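PDB 2E9Q: 11S globulin subunit beta from Cucurbita maxima, which serves as a seed storage globulin of the 11S family, laid down as a nutrient reservoir and assembled into hexamers. Local coordinates for the interface of chains A and B. Numbering follows the deposited sequence. Chains: chain A/B, 11S globulin subunit beta.

Contact 1: the interface of chains A and B. Residues chain A 334, 337, 357, 359, 384, 386; chain B 213-214, 217-218, 221-222.
B:Phe213 reaches from a loop of chain B into a slot lined by A:Gln357, A:Val359, A:Val384 and A:Ile386, on strands 353-359 and 384-390 of a cupin barrel in chain A. Its CB lies near the amide oxygen OE1 of A:Gln357. Farther out, the ring is clamped between two methyls: CG2 of A:Val359 sits over the centre of one face, 3.5 Å from the ring centroid, and CD1 of A:Ile386 covers the opposite face toward the rim. CD1 of the ring also passes A:Gln357 OE1, and the backbone O of A:Gln357 lies in the ring plane at the edge, 3.3 Å from B:Phe213 CE1. B:Phe213 CE2 meets A:Val384 CG1 at 3.4 Å, and the tip, CZ, lies by the A:Val384 carbonyl. An alanine in place of B:Phe213 would probably open a gap between the A:Val359 and A:Ile386 methyls, which would lose the ring that packs between them.

Helix 215-222 of chain B continues the contact. A:Ile386 holds CG1 anti to its carbonyl carbon (chi1 -66°), which sends CG1 and CD1 toward B:Phe213 while CG2 meets CD2 of B:Phe217. Beyond, CE of A:Met334 packs tightly on B:Ala221. A polar clasp comes from A:Gln357, whose OE1 receives the B:Ala214 backbone N-H on a lone pair in the carbonyl plane, at 2.9 Å and nearly straight (173° at H).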
loop_
_atom_site.group_PDB
_atom_site.type_symbol
_atom_site.label_atom_id
_atom_site.label_comp_id
_atom_site.label_asym_id
_atom_site.label_seq_id
_atom_site.Cartn_x
_atom_site.Cartn_y
_atom_site.Cartn_z
ATOM N N MET A 334 10.549 5.429 -35.061
ATOM C CA MET A 334 9.815 4.424 -34.294
ATOM C C MET A 334 10.465 4.135 -32.942
ATOM O O MET A 334 11.691 4.052 -32.846
ATOM C CB MET A 334 9.749 3.142 -35.124
ATOM C CG MET A 334 8.787 2.090 -34.640
ATOM S SD MET A 334 8.760 0.723 -35.811
ATOM C CE MET A 334 9.662 -0.538 -34.888
ATOM N N PRO A 337 9.795 -1.878 -29.635
ATOM C CA PRO A 337 8.823 -2.569 -28.786
ATOM C C PRO A 337 9.398 -2.683 -27.384
ATOM O O PRO A 337 10.560 -3.038 -27.198
ATOM C CB PRO A 337 8.659 -3.933 -29.468
ATOM C CG PRO A 337 9.904 -4.078 -30.309
ATOM C CD PRO A 337 10.109 -2.686 -30.827
ATOM N N GLN A 357 0.654 0.525 -31.445
ATOM C CA GLN A 357 0.098 -0.797 -31.227
ATOM C C GLN A 357 0.486 -1.270 -29.835
ATOM O O GLN A 357 1.634 -1.101 -29.402
ATOM C CB GLN A 357 0.602 -1.800 -32.265
ATOM C CG GLN A 357 0.132 -1.530 -33.692
ATOM C CD GLN A 357 0.186 -2.770 -34.572
ATOM O OE1 GLN A 357 1.155 -3.524 -34.549
ATOM N NE2 GLN A 357 -0.864 -2.979 -35.357
ATOM N N VAL A 359 -0.006 -4.669 -27.105
ATOM C CA VAL A 359 -0.373 -6.071 -27.022
ATOM C C VAL A 359 -0.425 -6.527 -25.579
ATOM O O VAL A 359 0.374 -6.084 -24.747
ATOM C CB VAL A 359 0.632 -6.944 -27.814
ATOM C CG1 VAL A 359 0.285 -8.412 -27.674
ATOM C CG2 VAL A 359 0.619 -6.538 -29.285
ATOM N N VAL A 384 2.983 -4.692 -23.884
ATOM C CA VAL A 384 3.996 -4.408 -24.891
ATOM C C VAL A 384 3.534 -3.346 -25.870
ATOM O O VAL A 384 2.372 -3.327 -26.285
ATOM C CB VAL A 384 4.384 -5.694 -25.630
ATOM C CG1 VAL A 384 5.528 -5.424 -26.577
ATOM C CG2 VAL A 384 4.781 -6.764 -24.605
ATOM N N ILE A 386 4.545 -0.479 -29.307
ATOM C CA ILE A 386 5.348 -0.020 -30.422
ATOM C C ILE A 386 4.755 1.290 -30.898
ATOM O O ILE A 386 3.536 1.429 -31.010
ATOM C CB ILE A 386 5.356 -1.037 -31.584
ATOM C CG1 ILE A 386 6.069 -2.317 -31.142
ATOM C CG2 ILE A 386 6.056 -0.429 -32.799
ATOM C CD1 ILE A 386 6.193 -3.383 -32.222
ATOM N N PHE B 213 1.332 -7.954 -32.850
ATOM C CA PHE B 213 1.811 -6.813 -33.647
ATOM C C PHE B 213 1.779 -7.071 -35.157
ATOM O O PHE B 213 1.910 -8.209 -35.610
ATOM C CB PHE B 213 3.253 -6.441 -33.258
ATOM C CG PHE B 213 3.373 -5.755 -31.923
ATOM C CD1 PHE B 213 2.916 -4.453 -31.747
ATOM C CD2 PHE B 213 3.942 -6.416 -30.837
ATOM C CE1 PHE B 213 3.020 -3.822 -30.515
ATOM C CE2 PHE B 213 4.050 -5.784 -29.596
ATOM C CZ PHE B 213 3.589 -4.490 -29.439
ATOM N N ALA B 214 1.629 -5.992 -35.919
ATOM C CA ALA B 214 1.601 -6.035 -37.381
ATOM C C ALA B 214 2.966 -6.475 -37.912
ATOM O O ALA B 214 4.003 -6.064 -37.377
ATOM C CB ALA B 214 1.255 -4.658 -37.926
ATOM N N PHE B 217 5.792 -3.592 -38.442
ATOM C CA PHE B 217 6.427 -3.128 -37.221
ATOM C C PHE B 217 7.541 -4.045 -36.766
ATOM O O PHE B 217 8.639 -3.590 -36.474
ATOM C CB PHE B 217 5.388 -2.987 -36.114
ATOM C CG PHE B 217 4.585 -1.723 -36.194
ATOM C CD1 PHE B 217 4.610 -0.936 -37.342
ATOM C CD2 PHE B 217 3.803 -1.315 -35.119
ATOM C CE1 PHE B 217 3.871 0.235 -37.418
ATOM C CE2 PHE B 217 3.060 -0.142 -35.185
ATOM C CZ PHE B 217 3.095 0.634 -36.338
ATOM N N LEU B 218 7.267 -5.340 -36.712
ATOM C CA LEU B 218 8.284 -6.275 -36.266
ATOM C C LEU B 218 9.453 -6.408 -37.238
ATOM O O LEU B 218 10.568 -6.741 -36.831
ATOM C CB LEU B 218 7.656 -7.642 -35.981
ATOM C CG LEU B 218 6.608 -7.614 -34.860
ATOM C CD1 LEU B 218 6.129 -9.023 -34.570
ATOM C CD2 LEU B 218 7.204 -6.989 -33.608
ATOM N N ALA B 221 11.331 -3.124 -36.449
ATOM C CA ALA B 221 11.830 -3.265 -35.088
ATOM C C ALA B 221 13.056 -4.169 -34.996
ATOM O O ALA B 221 14.081 -3.774 -34.435
ATOM C CB ALA B 221 10.729 -3.798 -34.184
ATOM N N PHE B 222 12.961 -5.376 -35.544
ATOM C CA PHE B 222 14.083 -6.308 -35.477
ATOM C C PHE B 222 14.972 -6.324 -36.715
ATOM O O PHE B 222 16.007 -6.988 -36.720
ATOM C CB PHE B 222 13.586 -7.733 -35.229
ATOM C CG PHE B 222 12.886 -7.916 -33.924
ATOM C CD1 PHE B 222 11.620 -7.384 -33.717
ATOM C CD2 PHE B 222 13.482 -8.648 -32.900
ATOM C CE1 PHE B 222 10.959 -7.580 -32.517
ATOM C CE2 PHE B 222 12.823 -8.849 -31.689
ATOM C CZ PHE B 222 11.561 -8.315 -31.500
#

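Contact 2: the interface of chains A and B. Residues chain A 359-360, 363, 382, 384, 410; chain B 80, 177, 179, 209, 213.
Two aromatic rings of chain B, B:Phe177 and B:Phe80, receive the backbone carbonyl of A:Asn382 in different ways. Its oxygen stands 3.3 Å above one face of B:Phe177, offset toward the rim, and its nearest ring atom there is CE2; B:Phe80 O lies at the edge of that ring, in its plane. The same A:Asn382 O lies in the plane of the B:Phe80 ring, at the edge, 3.6 Å from B:Phe80 CE2. B:Phe177 CB covers a face of B:Phe80, while CD2 of B:Leu179 comes to the edge of that ring. On chain A, CB of A:Asn382 adds an apolar touch, 3.7 Å from CE1 of B:Phe177.

B:Ile209 fills the stretch between these rings and B:Phe213. Its CG1 lies between the backbone N and the carbonyl carbon (chi1 62°), a crowded position that carries CD1 toward CD1 of A:Leu410, 3.9 Å off. The CG2 branch packs against CG2 of A:Val384, the two side chains crossing at about a right angle. The backbone O of B:Ile209 faces CG1 of A:Val359 at 3.4 Å. With no polar pair within bonding distance across it, this patch holds by packing.

In the fold, chain A contributes the end of strand 353-359, the start of strand 384-390 and neighbouring loops; strands 74-81 and 176-178 and the loop segment carrying B:Ile209 and B:Phe213 face them from chain B.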
loop_
_atom_site.group_PDB
_atom_site.type_symbol
_atom_site.label_atom_id
_atom_site.label_comp_id
_atom_site.label_asym_id
_atom_site.label_seq_id
_atom_site.Cartn_x
_atom_site.Cartn_y
_atom_site.Cartn_z
ATOM N N VAL A 359 -0.006 -4.669 -27.105
ATOM C CA VAL A 359 -0.373 -6.071 -27.022
ATOM C C VAL A 359 -0.425 -6.527 -25.579
ATOM O O VAL A 359 0.374 -6.084 -24.747
ATOM C CB VAL A 359 0.632 -6.944 -27.814
ATOM C CG1 VAL A 359 0.285 -8.412 -27.674
ATOM C CG2 VAL A 359 0.619 -6.538 -29.285
ATOM N N ASP A 360 -1.363 -7.417 -25.272
ATOM C CA ASP A 360 -1.496 -7.894 -23.906
ATOM C C ASP A 360 -0.889 -9.267 -23.698
ATOM O O ASP A 360 -0.202 -9.791 -24.575
ATOM C CB ASP A 360 -2.967 -7.868 -23.469
ATOM C CG ASP A 360 -3.838 -8.874 -24.225
ATOM O OD1 ASP A 360 -5.070 -8.731 -24.124
ATOM O OD2 ASP A 360 -3.306 -9.801 -24.894
ATOM N N GLY A 363 -1.496 -11.988 -25.993
ATOM C CA GLY A 363 -0.884 -11.762 -27.280
ATOM C C GLY A 363 -1.867 -11.077 -28.199
ATOM O O GLY A 363 -1.690 -11.089 -29.414
ATOM N N ASN A 382 3.320 -3.513 -17.978
ATOM C CA ASN A 382 3.677 -4.768 -18.649
ATOM C C ASN A 382 3.137 -4.997 -20.056
ATOM O O ASN A 382 3.542 -5.953 -20.718
ATOM C CB ASN A 382 3.291 -5.981 -17.794
ATOM C CG ASN A 382 3.936 -5.962 -16.434
ATOM O OD1 ASN A 382 5.153 -5.807 -16.307
ATOM N ND2 ASN A 382 3.121 -6.124 -15.398
ATOM N N VAL A 384 2.983 -4.692 -23.884
ATOM C CA VAL A 384 3.996 -4.408 -24.891
ATOM C C VAL A 384 3.534 -3.346 -25.870
ATOM O O VAL A 384 2.372 -3.327 -26.285
ATOM C CB VAL A 384 4.384 -5.694 -25.630
ATOM C CG1 VAL A 384 5.528 -5.424 -26.577
ATOM C CG2 VAL A 384 4.781 -6.764 -24.605
ATOM N N LEU A 410 12.518 -5.038 -26.201
ATOM C CA LEU A 410 12.431 -6.390 -26.730
ATOM C C LEU A 410 13.554 -6.670 -27.710
ATOM O O LEU A 410 14.039 -7.799 -27.789
ATOM C CB LEU A 410 11.074 -6.635 -27.401
ATOM C CG LEU A 410 9.878 -6.877 -26.474
ATOM C CD1 LEU A 410 10.282 -7.865 -25.385
ATOM C CD2 LEU A 410 9.422 -5.579 -25.848
ATOM N N PHE B 80 7.158 -13.144 -18.694
ATOM C CA PHE B 80 7.182 -12.327 -17.485
ATOM C C PHE B 80 5.750 -12.094 -17.038
ATOM O O PHE B 80 4.839 -12.124 -17.856
ATOM C CB PHE B 80 7.891 -10.981 -17.724
ATOM C CG PHE B 80 7.357 -10.187 -18.885
ATOM C CD1 PHE B 80 7.795 -10.439 -20.180
ATOM C CD2 PHE B 80 6.437 -9.161 -18.681
ATOM C CE1 PHE B 80 7.330 -9.682 -21.257
ATOM C CE2 PHE B 80 5.968 -8.402 -19.750
ATOM C CZ PHE B 80 6.417 -8.662 -21.038
ATOM N N PHE B 177 3.156 -12.872 -19.711
ATOM C CA PHE B 177 3.503 -12.475 -21.077
ATOM C C PHE B 177 4.660 -13.325 -21.609
ATOM O O PHE B 177 5.808 -13.170 -21.175
ATOM C CB PHE B 177 3.922 -10.991 -21.119
ATOM C CG PHE B 177 2.886 -10.041 -20.574
ATOM C CD1 PHE B 177 2.586 -10.017 -19.215
ATOM C CD2 PHE B 177 2.195 -9.185 -21.422
ATOM C CE1 PHE B 177 1.607 -9.151 -18.707
ATOM C CE2 PHE B 177 1.210 -8.314 -20.920
ATOM C CZ PHE B 177 0.922 -8.303 -19.563
ATOM N N LEU B 179 7.356 -14.605 -24.439
ATOM C CA LEU B 179 8.114 -14.046 -25.555
ATOM C C LEU B 179 8.101 -14.961 -26.781
ATOM O O LEU B 179 8.312 -14.502 -27.901
ATOM C CB LEU B 179 9.564 -13.780 -25.149
ATOM C CG LEU B 179 9.854 -12.877 -23.941
ATOM C CD1 LEU B 179 11.289 -12.383 -24.040
ATOM C CD2 LEU B 179 8.915 -11.698 -23.913
ATOM N N ILE B 209 3.626 -12.401 -27.008
ATOM C CA ILE B 209 3.521 -10.948 -27.203
ATOM C C ILE B 209 3.747 -10.418 -28.612
ATOM O O ILE B 209 3.281 -9.330 -28.943
ATOM C CB ILE B 209 4.483 -10.182 -26.284
ATOM C CG1 ILE B 209 5.932 -10.568 -26.618
ATOM C CG2 ILE B 209 4.119 -10.454 -24.832
ATOM C CD1 ILE B 209 6.970 -9.841 -25.808
ATOM N N PHE B 213 1.332 -7.954 -32.850
ATOM C CA PHE B 213 1.811 -6.813 -33.647
ATOM C C PHE B 213 1.779 -7.071 -35.157
ATOM O O PHE B 213 1.910 -8.209 -35.610
ATOM C CB PHE B 213 3.253 -6.441 -33.258
ATOM C CG PHE B 213 3.373 -5.755 -31.923
ATOM C CD1 PHE B 213 2.916 -4.453 -31.747
ATOM C CD2 PHE B 213 3.942 -6.416 -30.837
ATOM C CE1 PHE B 213 3.020 -3.822 -30.515
ATOM C CE2 PHE B 213 4.050 -5.784 -29.596
ATOM C CZ PHE B 213 3.589 -4.490 -29.439
#

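Contact 3: the interface of chains A and B. Residues chain A 421-424; chain B 123, 125-126, 128, 146, 249, 252.
A:Pro421 presses its ring obliquely into the fork of B:Leu252, with CB of the proline 3.4 Å from the leucine's CD1 and equally near CD2, a tight fit. B:His125 approaches the same proline at about a right angle, its CG 3.8 Å from A:Pro421 CG. CD1 of B:Ile128 also reaches A:Pro421 CG, and OE1 of B:Gln126 comes up beside A:Pro421 CD.

A:Val424 and B:Phe249 lie side by side and point the same way. With CG2 anti to the carbonyl carbon (chi1 -178°), the valine places this methyl 3.6 Å from CE1 of B:Phe249, and the same methyl sits over the rim of one face of the B:Trp146 indole, 4.0 Å from CZ2. B:Leu252 crosses A:Val424 at about a right angle, which joins the valine and proline packing.

A polar link lies at the start of helix 422-429. The backbone N of A:Leu422 gives a hydrogen bond to the carboxylate OD1 of B:Asp123, 3.1 Å long and bent to 155° at H. The donor stands above the carboxylate plane, 42° out of it. The aspartate thus appears to cap the helix's N-terminal end, where the dipole would probably favour its negative charge. Together the proline, in the loop just ahead of the helix, and the cap probably help fasten this end of helix 422-429 to the neighbouring subunit.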
loop_
_atom_site.group_PDB
_atom_site.type_symbol
_atom_site.label_atom_id
_atom_site.label_comp_id
_atom_site.label_asym_id
_atom_site.label_seq_id
_atom_site.Cartn_x
_atom_site.Cartn_y
_atom_site.Cartn_z
ATOM N N PRO A 421 20.546 -16.763 -24.792
ATOM C CA PRO A 421 21.524 -17.556 -25.540
ATOM C C PRO A 421 20.935 -17.922 -26.895
ATOM O O PRO A 421 19.712 -17.993 -27.037
ATOM C CB PRO A 421 21.717 -18.787 -24.659
ATOM C CG PRO A 421 21.465 -18.261 -23.279
ATOM C CD PRO A 421 20.271 -17.370 -23.478
ATOM N N LEU A 422 21.792 -18.155 -27.886
ATOM C CA LEU A 422 21.308 -18.525 -29.207
ATOM C C LEU A 422 20.573 -19.858 -29.137
ATOM O O LEU A 422 19.582 -20.056 -29.819
ATOM C CB LEU A 422 22.467 -18.625 -30.208
ATOM C CG LEU A 422 23.032 -17.315 -30.755
ATOM C CD1 LEU A 422 24.150 -17.630 -31.735
ATOM C CD2 LEU A 422 21.937 -16.526 -31.455
ATOM N N GLY A 423 21.070 -20.770 -28.305
ATOM C CA GLY A 423 20.426 -22.067 -28.164
ATOM C C GLY A 423 18.984 -21.943 -27.691
ATOM O O GLY A 423 18.123 -22.738 -28.078
ATOM N N VAL A 424 18.720 -20.940 -26.856
ATOM C CA VAL A 424 17.381 -20.704 -26.322
ATOM C C VAL A 424 16.476 -20.105 -27.398
ATOM O O VAL A 424 15.332 -20.523 -27.570
ATOM C CB VAL A 424 17.441 -19.757 -25.092
ATOM C CG1 VAL A 424 16.063 -19.558 -24.504
ATOM C CG2 VAL A 424 18.371 -20.342 -24.041
ATOM N N ASP B 123 29.139 -16.385 -28.456
ATOM C CA ASP B 123 27.826 -15.784 -28.238
ATOM C C ASP B 123 27.849 -14.926 -26.970
ATOM O O ASP B 123 28.569 -15.220 -26.017
ATOM C CB ASP B 123 26.778 -16.897 -28.095
ATOM C CG ASP B 123 25.369 -16.364 -27.838
ATOM O OD1 ASP B 123 24.609 -17.039 -27.104
ATOM O OD2 ASP B 123 25.018 -15.289 -28.378
ATOM N N HIS B 125 25.530 -13.449 -23.886
ATOM C CA HIS B 125 24.241 -13.665 -23.226
ATOM C C HIS B 125 24.285 -13.556 -21.698
ATOM O O HIS B 125 25.344 -13.419 -21.089
ATOM C CB HIS B 125 23.731 -15.054 -23.570
ATOM C CG HIS B 125 24.617 -16.136 -23.050
ATOM N ND1 HIS B 125 24.821 -16.337 -21.705
ATOM C CD2 HIS B 125 25.415 -17.022 -23.688
ATOM C CE1 HIS B 125 25.711 -17.297 -21.533
ATOM N NE2 HIS B 125 26.087 -17.730 -22.721
ATOM N N GLN B 126 23.101 -13.670 -21.103
ATOM C CA GLN B 126 22.870 -13.612 -19.658
ATOM C C GLN B 126 23.584 -14.733 -18.925
ATOM O O GLN B 126 23.924 -15.746 -19.514
ATOM C CB GLN B 126 21.366 -13.749 -19.381
ATOM C CG GLN B 126 20.803 -15.066 -19.918
ATOM C CD GLN B 126 19.277 -15.139 -19.943
ATOM O OE1 GLN B 126 18.704 -15.935 -20.684
ATOM N NE2 GLN B 126 18.622 -14.321 -19.130
ATOM N N ILE B 128 24.162 -17.979 -16.828
ATOM C CA ILE B 128 23.414 -19.224 -16.816
ATOM C C ILE B 128 23.416 -19.681 -15.373
ATOM O O ILE B 128 24.453 -20.063 -14.833
ATOM C CB ILE B 128 24.073 -20.294 -17.703
ATOM C CG1 ILE B 128 24.017 -19.855 -19.173
ATOM C CG2 ILE B 128 23.379 -21.636 -17.507
ATOM C CD1 ILE B 128 22.615 -19.753 -19.742
ATOM N N TRP B 146 13.286 -18.227 -17.927
ATOM C CA TRP B 146 13.071 -19.491 -18.614
ATOM C C TRP B 146 13.811 -20.560 -17.824
ATOM O O TRP B 146 14.825 -20.279 -17.181
ATOM C CB TRP B 146 13.596 -19.433 -20.052
ATOM C CG TRP B 146 15.040 -19.028 -20.166
ATOM C CD1 TRP B 146 15.521 -17.773 -20.410
ATOM C CD2 TRP B 146 16.192 -19.880 -20.036
ATOM N NE1 TRP B 146 16.893 -17.788 -20.444
ATOM C CE2 TRP B 146 17.334 -19.066 -20.219
ATOM C CE3 TRP B 146 16.368 -21.249 -19.786
ATOM C CZ2 TRP B 146 18.643 -19.577 -20.159
ATOM C CZ3 TRP B 146 17.680 -21.761 -19.724
ATOM C CH2 TRP B 146 18.796 -20.919 -19.914
ATOM N N PHE B 249 20.946 -27.563 -28.864
ATOM C CA PHE B 249 20.827 -26.839 -27.596
ATOM C C PHE B 249 21.443 -27.608 -26.430
ATOM O O PHE B 249 20.788 -28.470 -25.843
ATOM C CB PHE B 249 19.352 -26.567 -27.278
ATOM C CG PHE B 249 19.125 -25.868 -25.960
ATOM C CD1 PHE B 249 18.751 -24.532 -25.928
ATOM C CD2 PHE B 249 19.288 -26.543 -24.752
ATOM C CE1 PHE B 249 18.540 -23.880 -24.718
ATOM C CE2 PHE B 249 19.081 -25.899 -23.537
ATOM C CZ PHE B 249 18.706 -24.565 -23.522
ATOM N N LEU B 252 25.022 -24.592 -23.492
ATOM C CA LEU B 252 24.705 -23.809 -22.304
ATOM C C LEU B 252 24.735 -24.669 -21.055
ATOM O O LEU B 252 25.234 -24.257 -20.008
ATOM C CB LEU B 252 23.316 -23.201 -22.458
ATOM C CG LEU B 252 23.156 -22.458 -23.779
ATOM C CD1 LEU B 252 21.689 -22.160 -24.027
ATOM C CD2 LEU B 252 24.000 -21.186 -23.743
#

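Contact 1 and contact 2 are neighbours, their C-alpha centres about 10 Å apart, and they share A:Val359, A:Val384 and B:Phe213; they can be read as one continuous, mainly apolar seam along strands 353-359 and 384-390 of chain A. Contact 3 lies apart, about 24 Å from contact 1 and 21 Å from contact 2, and uses helix 422-429 of chain A instead. Chain B is therefore gripped at separated points, which should limit rocking of one subunit on the other. The interface is not an exact two-fold, so different surfaces meet, as suits the three-subunit deposited assembly, probably half of the hexamer.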